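Putative glucoamylase (Bacteroides caccae ATCC 43185, PDB 4QT9) probably hydrolyses glucosidic bonds in carbohydrates, as a putative glucoamylase built on an alpha/alpha toroid. Local coordinates at residues A76-I81 against L146-Y151; T138-Q143 against C208-I213; S267-D272 against A399-N404. All coordinates share one frame; numbering follows the deposited sequence. Where two conformers were deposited one is given.

Interaction 1 of 3, residues A76-I81 against L146-Y151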
# COMPACT_ATOMS: atom_id res chain seq x y z
N ALA A 76 8.68 -1.18 5.61
CA ALA A 76 8.98 -0.15 6.61
C ALA A 76 10.06 -0.68 7.60
O ALA A 76 10.99 0.05 7.95
CB ALA A 76 7.71 0.25 7.35
N ILE A 77 9.99 -1.97 7.99
CA ILE A 77 10.96 -2.58 8.90
C ILE A 77 12.34 -2.70 8.17
O ILE A 77 13.37 -2.38 8.77
CB ILE A 77 10.42 -3.92 9.42
CG1 ILE A 77 9.26 -3.68 10.42
CG2 ILE A 77 11.55 -4.75 10.08
CD1 ILE A 77 8.41 -4.96 10.84
N LEU A 78 12.32 -3.08 6.87
CA LEU A 78 13.50 -3.21 6.01
C LEU A 78 14.28 -1.88 5.91
O LEU A 78 15.50 -1.85 6.09
CB LEU A 78 13.05 -3.69 4.62
CG LEU A 78 14.01 -4.49 3.75
CD1 LEU A 78 14.42 -5.79 4.42
CD2 LEU A 78 13.34 -4.86 2.48
N ALA A 79 13.56 -0.78 5.70
CA ALA A 79 14.14 0.56 5.67
C ALA A 79 14.79 0.91 7.04
O ALA A 79 15.86 1.51 7.08
CB ALA A 79 13.06 1.59 5.32
N GLY A 80 14.15 0.48 8.14
CA GLY A 80 14.64 0.70 9.50
C GLY A 80 15.94 -0.06 9.77
O GLY A 80 16.88 0.49 10.36
N ILE A 81 15.99 -1.32 9.33
CA ILE A 81 17.18 -2.16 9.45
C ILE A 81 18.32 -1.48 8.67
O ILE A 81 19.41 -1.34 9.21
CB ILE A 81 16.90 -3.61 8.92
CG1 ILE A 81 15.81 -4.34 9.73
CG2 ILE A 81 18.19 -4.44 8.85
CD1 ILE A 81 15.22 -5.60 8.98
N LEU A 146 9.01 -9.85 -1.53
CA LEU A 146 10.02 -9.96 -2.59
C LEU A 146 11.16 -8.95 -2.36
O LEU A 146 12.30 -9.25 -2.70
CB LEU A 146 9.40 -9.81 -3.98
CG LEU A 146 8.50 -10.99 -4.42
CD1 LEU A 146 7.99 -10.81 -5.83
CD2 LEU A 146 9.24 -12.35 -4.34
N ALA A 147 10.85 -7.79 -1.76
CA ALA A 147 11.84 -6.79 -1.38
C ALA A 147 12.79 -7.36 -0.27
O ALA A 147 14.01 -7.22 -0.39
CB ALA A 147 11.14 -5.52 -0.88
N VAL A 148 12.24 -8.02 0.76
CA VAL A 148 13.05 -8.65 1.85
C VAL A 148 13.88 -9.78 1.25
O VAL A 148 15.05 -9.96 1.60
CB VAL A 148 12.18 -9.15 3.04
CG1 VAL A 148 13.01 -9.93 4.07
CG2 VAL A 148 11.45 -7.99 3.71
N HIS A 149 13.27 -10.55 0.34
CA HIS A 149 13.95 -11.63 -0.37
C HIS A 149 15.24 -11.11 -1.03
O HIS A 149 16.31 -11.71 -0.84
CB HIS A 149 13.03 -12.25 -1.43
CG HIS A 149 13.73 -13.34 -2.17
ND1 HIS A 149 14.49 -13.07 -3.30
CD2 HIS A 149 13.91 -14.63 -1.82
CE1 HIS A 149 15.07 -14.21 -3.62
NE2 HIS A 149 14.74 -15.19 -2.77
N GLN A 150 15.13 -10.00 -1.76
CA GLN A 150 16.27 -9.39 -2.46
C GLN A 150 17.27 -8.77 -1.49
O GLN A 150 18.47 -8.81 -1.76
CB GLN A 150 15.79 -8.37 -3.50
CG GLN A 150 15.12 -9.06 -4.71
CD GLN A 150 15.99 -10.09 -5.38
OE1 GLN A 150 15.79 -11.29 -5.23
NE2 GLN A 150 16.99 -9.62 -6.09
N TYR A 151 16.80 -8.27 -0.34
CA TYR A 151 17.69 -7.71 0.66
C TYR A 151 18.57 -8.79 1.30
O TYR A 151 19.75 -8.55 1.55
CB TYR A 151 16.85 -7.01 1.75
CG TYR A 151 17.65 -6.14 2.69
CD1 TYR A 151 18.12 -4.89 2.29
CD2 TYR A 151 17.86 -6.52 4.01
CE1 TYR A 151 18.80 -4.05 3.18
CE2 TYR A 151 18.54 -5.69 4.91
CZ TYR A 151 19.01 -4.46 4.49
OH TYR A 151 19.70 -3.63 5.35
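L78 reaches from helix 67-83 across to helix 135-152 and carries most of the contact with A147, V148 and Y151. Its CB points past the partner rather than at it, but CG stands anti to the backbone N (chi1 -152°) and turns the branched end across. CG itself lies over one face of the Y151 ring, offset toward the rim. From there the methyls part: CD1 lies over the same face, nearest the CG–CD2 side of the ring, 3.5 Å from Y151 CD2, and also meets V148 CG2 at 3.8 Å, while CD2 rests on the helix backbone, 3.8 Å from V148 N, with A147 CB close by. A small alanine suits that spot because it lets a leucine methyl come near the main chain. Further along the ring, I81 CG2 approaches obliquely and lies 3.9 Å from Y151 OH. That hydroxyl is hydrogen-bonded to D82 OD1, which satisfies the tyrosine's polar tip. The short axes run 10.5 Å apart at 27°, a gap that leucine and tyrosine can bridge. Between them in sequence comes helix 88-104, packed on I77, L78 and I81; the similar direction of the two helices is consistent with neighbours in one layer of an alpha/alpha toroid.

Interaction 2 of 3, residues T138-Q143 against C208-I213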
# COMPACT_ATOMS: atom_id res chain seq x y z
N THR A 138 -2.97 -10.05 -0.96
CA THR A 138 -1.86 -10.99 -1.17
C THR A 138 -0.73 -10.31 -1.99
O THR A 138 0.45 -10.45 -1.67
CB THR A 138 -2.36 -12.27 -1.86
OG1 THR A 138 -3.31 -12.89 -1.00
CG2 THR A 138 -1.24 -13.25 -2.18
N ALA A 139 -1.12 -9.53 -3.00
CA ALA A 139 -0.19 -8.83 -3.88
C ALA A 139 0.63 -7.78 -3.10
O ALA A 139 1.84 -7.71 -3.29
CB ALA A 139 -0.94 -8.19 -5.01
N PHE A 140 -0.02 -7.00 -2.21
CA PHE A 140 0.63 -6.01 -1.35
C PHE A 140 1.57 -6.70 -0.35
O PHE A 140 2.66 -6.20 -0.11
CB PHE A 140 -0.40 -5.12 -0.62
CG PHE A 140 -1.21 -4.26 -1.58
CD1 PHE A 140 -0.61 -3.67 -2.69
CD2 PHE A 140 -2.57 -4.05 -1.38
CE1 PHE A 140 -1.36 -2.92 -3.60
CE2 PHE A 140 -3.31 -3.28 -2.28
CZ PHE A 140 -2.71 -2.73 -3.39
N LEU A 141 1.22 -7.85 0.15
CA LEU A 141 2.13 -8.60 1.04
C LEU A 141 3.33 -9.11 0.25
O LEU A 141 4.48 -9.02 0.73
CB LEU A 141 1.37 -9.77 1.71
CG LEU A 141 2.15 -10.71 2.65
CD1 LEU A 141 2.75 -9.97 3.89
CD2 LEU A 141 1.24 -11.79 3.17
N MSE A 142 3.09 -9.67 -0.96
CA MSE A 142 4.16 -10.25 -1.77
C MSE A 142 5.11 -9.17 -2.28
O MSE A 142 6.31 -9.42 -2.31
CB MSE A 142 3.61 -11.08 -2.94
CG MSE A 142 3.02 -12.40 -2.51
SE MSE A 142 4.33 -13.56 -1.69
CE MSE A 142 6.02 -12.92 -2.44
N GLN A 143 4.61 -7.97 -2.60
CA GLN A 143 5.47 -6.85 -3.01
C GLN A 143 6.53 -6.57 -1.89
O GLN A 143 7.72 -6.40 -2.19
CB GLN A 143 4.62 -5.60 -3.32
CG GLN A 143 5.42 -4.35 -3.69
CD GLN A 143 4.59 -3.15 -4.09
OE1 GLN A 143 4.93 -2.44 -5.04
NE2 GLN A 143 3.52 -2.87 -3.35
N CYS A 208 -4.90 -1.67 -7.69
CA CYS A 208 -4.52 -3.10 -7.83
C CYS A 208 -3.56 -3.46 -8.97
O CYS A 208 -3.42 -4.65 -9.19
CB CYS A 208 -5.78 -3.96 -7.91
SG CYS A 208 -7.02 -3.58 -6.64
N MSE A 209 -2.87 -2.51 -9.65
CA MSE A 209 -2.02 -2.88 -10.79
C MSE A 209 -0.92 -3.92 -10.45
O MSE A 209 -0.75 -4.86 -11.22
CB MSE A 209 -1.37 -1.65 -11.47
CG MSE A 209 -0.69 -1.99 -12.81
SE MSE A 209 -0.23 -0.36 -13.77
CE MSE A 209 1.42 0.04 -12.92
N ILE A 210 -0.19 -3.76 -9.32
CA ILE A 210 0.90 -4.66 -8.89
C ILE A 210 0.40 -6.13 -8.78
O ILE A 210 1.18 -7.07 -8.95
CB ILE A 210 1.60 -4.15 -7.58
CG1 ILE A 210 3.02 -4.73 -7.37
CG2 ILE A 210 0.74 -4.36 -6.31
CD1 ILE A 210 4.04 -4.46 -8.55
N MSE A 211 -0.90 -6.33 -8.53
CA MSE A 211 -1.46 -7.69 -8.45
C MSE A 211 -1.36 -8.41 -9.83
O MSE A 211 -1.01 -9.59 -9.87
CB MSE A 211 -2.92 -7.64 -7.95
CG MSE A 211 -3.53 -9.02 -7.76
SE MSE A 211 -5.46 -8.88 -7.80
CE MSE A 211 -5.68 -7.85 -9.37
N TYR A 212 -1.64 -7.70 -10.94
CA TYR A 212 -1.48 -8.25 -12.30
C TYR A 212 -0.00 -8.41 -12.65
O TYR A 212 0.34 -9.35 -13.35
CB TYR A 212 -2.15 -7.32 -13.34
CG TYR A 212 -3.62 -7.58 -13.49
CD1 TYR A 212 -4.09 -8.55 -14.37
CD2 TYR A 212 -4.55 -6.90 -12.72
CE1 TYR A 212 -5.45 -8.83 -14.48
CE2 TYR A 212 -5.92 -7.19 -12.80
CZ TYR A 212 -6.36 -8.16 -13.67
OH TYR A 212 -7.70 -8.42 -13.81
N ILE A 213 0.88 -7.47 -12.22
CA ILE A 213 2.33 -7.60 -12.53
C ILE A 213 2.89 -8.87 -11.82
O ILE A 213 3.56 -9.67 -12.47
CB ILE A 213 3.13 -6.31 -12.19
CG1 ILE A 213 2.81 -5.19 -13.25
CG2 ILE A 213 4.65 -6.57 -12.11
CD1 ILE A 213 2.87 -3.85 -12.73
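A139 and M211 make the tight end of this contact, where the two backbones come closest. A139 CB points toward helix 209-217 and lies 3.5 Å from M211 CA and 3.6 Å from M211 CB; the CA atoms of the pair are only 4.9 Å apart, a spacing that suits a residue as small as alanine. Of M211, a selenomethionine, CB and CG lie by the alanine, while the rest of the side chain turns off toward L135 and V136. Away from this point the helices diverge, with 70° between their directions, and larger side chains bridge the wider gap. I210 divides its branches there: CG2 meets F140 CE1 at 3.7 Å, obliquely to the ring, whereas CG1, anti to the backbone N (chi1 -159°), lies 3.8 Å from Q143 OE1. This looser side is still buried and does not face solvent. The Q143 amide, carried on an extended chain, spends its polar atoms elsewhere: OE1 accepts from G270 N and NE2 donates to Y266 O, leaving the face of the amide, near CD and OE1, for I210 CG1 to pack on. F414 of helix 409-415 covers both Q143 and I210, F72 of helix 67-83 meets the F140 ring, and helix 225-232 lies against M209 and Y212.

Interaction 3 of 3, residues S267-D272 against A399-N404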
# COMPACT_ATOMS: atom_id res chain seq x y z
N SER A 267 0.66 0.41 -5.40
CA SER A 267 1.34 -0.41 -6.41
C SER A 267 2.72 0.16 -6.77
O SER A 267 3.42 -0.46 -7.55
CB SER A 267 0.50 -0.53 -7.68
OG SER A 267 -0.60 -1.38 -7.45
N PHE A 268 3.12 1.31 -6.20
CA PHE A 268 4.40 1.93 -6.54
C PHE A 268 5.37 2.01 -5.36
O PHE A 268 6.35 2.75 -5.43
CB PHE A 268 4.15 3.31 -7.16
CG PHE A 268 3.40 3.18 -8.46
CD1 PHE A 268 3.99 2.58 -9.57
CD2 PHE A 268 2.07 3.57 -8.55
CE1 PHE A 268 3.27 2.43 -10.76
CE2 PHE A 268 1.36 3.42 -9.75
CZ PHE A 268 1.96 2.84 -10.84
N LEU A 269 5.16 1.17 -4.33
CA LEU A 269 6.07 1.10 -3.17
C LEU A 269 7.33 0.32 -3.54
O LEU A 269 8.44 0.73 -3.17
CB LEU A 269 5.40 0.49 -1.95
CG LEU A 269 4.13 1.17 -1.40
CD1 LEU A 269 3.70 0.45 -0.14
CD2 LEU A 269 4.38 2.59 -1.02
N GLY A 270 7.15 -0.74 -4.32
CA GLY A 270 8.23 -1.58 -4.82
C GLY A 270 8.43 -1.33 -6.30
O GLY A 270 9.56 -1.18 -6.78
N LEU A 271 7.31 -1.31 -7.04
CA LEU A 271 7.31 -1.02 -8.47
C LEU A 271 7.75 0.45 -8.68
O LEU A 271 7.05 1.35 -8.27
CB LEU A 271 5.91 -1.29 -9.05
CG LEU A 271 5.74 -1.06 -10.57
CD1 LEU A 271 6.49 -2.11 -11.37
CD2 LEU A 271 4.29 -1.09 -10.95
N ASP A 272 8.95 0.66 -9.24
CA ASP A 272 9.51 1.99 -9.44
C ASP A 272 8.74 2.75 -10.57
O ASP A 272 8.80 2.33 -11.73
CB ASP A 272 11.01 1.84 -9.78
CG ASP A 272 11.85 3.11 -9.84
OD1 ASP A 272 11.27 4.22 -9.78
OD2 ASP A 272 13.08 2.99 -10.03
N ALA A 399 6.37 5.64 5.51
CA ALA A 399 7.73 5.15 5.79
C ALA A 399 8.42 4.70 4.52
O ALA A 399 9.58 5.04 4.32
CB ALA A 399 7.68 4.01 6.77
N VAL A 400 7.69 4.05 3.63
CA VAL A 400 8.27 3.50 2.40
C VAL A 400 8.54 4.58 1.34
O VAL A 400 9.65 4.63 0.79
CB VAL A 400 7.38 2.34 1.89
CG1 VAL A 400 7.93 1.75 0.58
CG2 VAL A 400 7.27 1.24 2.97
N MSE A 401 7.58 5.50 1.12
CA MSE A 401 7.78 6.54 0.11
C MSE A 401 8.87 7.55 0.53
O MSE A 401 9.62 7.98 -0.36
CB MSE A 401 6.47 7.19 -0.28
CG MSE A 401 5.58 6.20 -1.02
SE MSE A 401 6.44 5.44 -2.64
CE MSE A 401 4.91 5.70 -3.96
N ILE A 402 9.01 7.87 1.87
CA ILE A 402 10.08 8.75 2.34
C ILE A 402 11.43 8.05 2.03
O ILE A 402 12.36 8.69 1.53
CB ILE A 402 9.95 9.14 3.84
CG1 ILE A 402 8.87 10.24 4.05
CG2 ILE A 402 11.29 9.62 4.41
CD1 ILE A 402 8.51 10.50 5.56
N GLU A 403 11.51 6.73 2.29
CA GLU A 403 12.71 5.95 2.01
C GLU A 403 13.03 5.96 0.50
O GLU A 403 14.17 6.26 0.12
CB GLU A 403 12.61 4.51 2.52
CG GLU A 403 13.95 3.80 2.49
CD GLU A 403 15.02 4.47 3.34
OE1 GLU A 403 14.74 4.77 4.52
OE2 GLU A 403 16.12 4.75 2.80
N ASN A 404 12.03 5.68 -0.35
CA ASN A 404 12.23 5.66 -1.80
C ASN A 404 12.66 7.02 -2.32
O ASN A 404 13.49 7.08 -3.21
CB ASN A 404 11.00 5.16 -2.57
CG ASN A 404 10.84 3.66 -2.53
OD1 ASN A 404 11.80 2.92 -2.43
ND2 ASN A 404 9.60 3.19 -2.59
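A loop packed against a helix, and tied to it by a side-chain-to-backbone hydrogen bond, joins F268 and L269 to V400, M401 and N404 in the buried core of the protein. N404 ND2 donates to L269 O at 2.8 Å, with an N-H...O angle of 147°; the acceptor lies near the amide plane of N404, while the donor is tilted 19° from the carbonyl plane. Asparagine is apt here because its two-sided amide can serve a loop carbonyl through ND2 while OD1 accepts from W411 N, which should hold the amide's orientation. The rest of the contact is largely apolar. L269 CB rests on V400 CG1 at 3.8 Å, and L269 CD2 reaches M401 CG, also at 3.8 Å, the leucine and selenomethionine side chains crossing at about a right angle. Bent at chi2 and chi3, M401 brings its terminal methyl CE to 3.6 Å from F268 O, a carbonyl that also accepts from W411 NE1. Long and flexible, M401 can thus follow the contour of the loop. On the flank of helix 392-406 lies helix 67-83, touching V400 through M75 and L269 through F72; helix 409-415 sends L410 against V400 and N404, and helix 209-217 places M209 against F268.

All three contacts are buried, though interaction 1, about 15 Å from the chain centre to its own centre, lies farther out than interactions 2 and 3, each about 9 Å away. Its Y151 is partly exposed, whereas every touching residue of the other two is buried. Interactions 1 and 2 share helix 135-152, using successive parts of it against different helices; both rely on apolar packing between their segments. Interaction 3 differs, because a loop offers a carbonyl that a helix side chain can bind. It is joined to interaction 2 through the Q143 amide and a probable hydrogen bond from I210 N to S267 OG. Toward interaction 1 the join is packing instead, with A76 CB lying 3.8 Å from A399 CB.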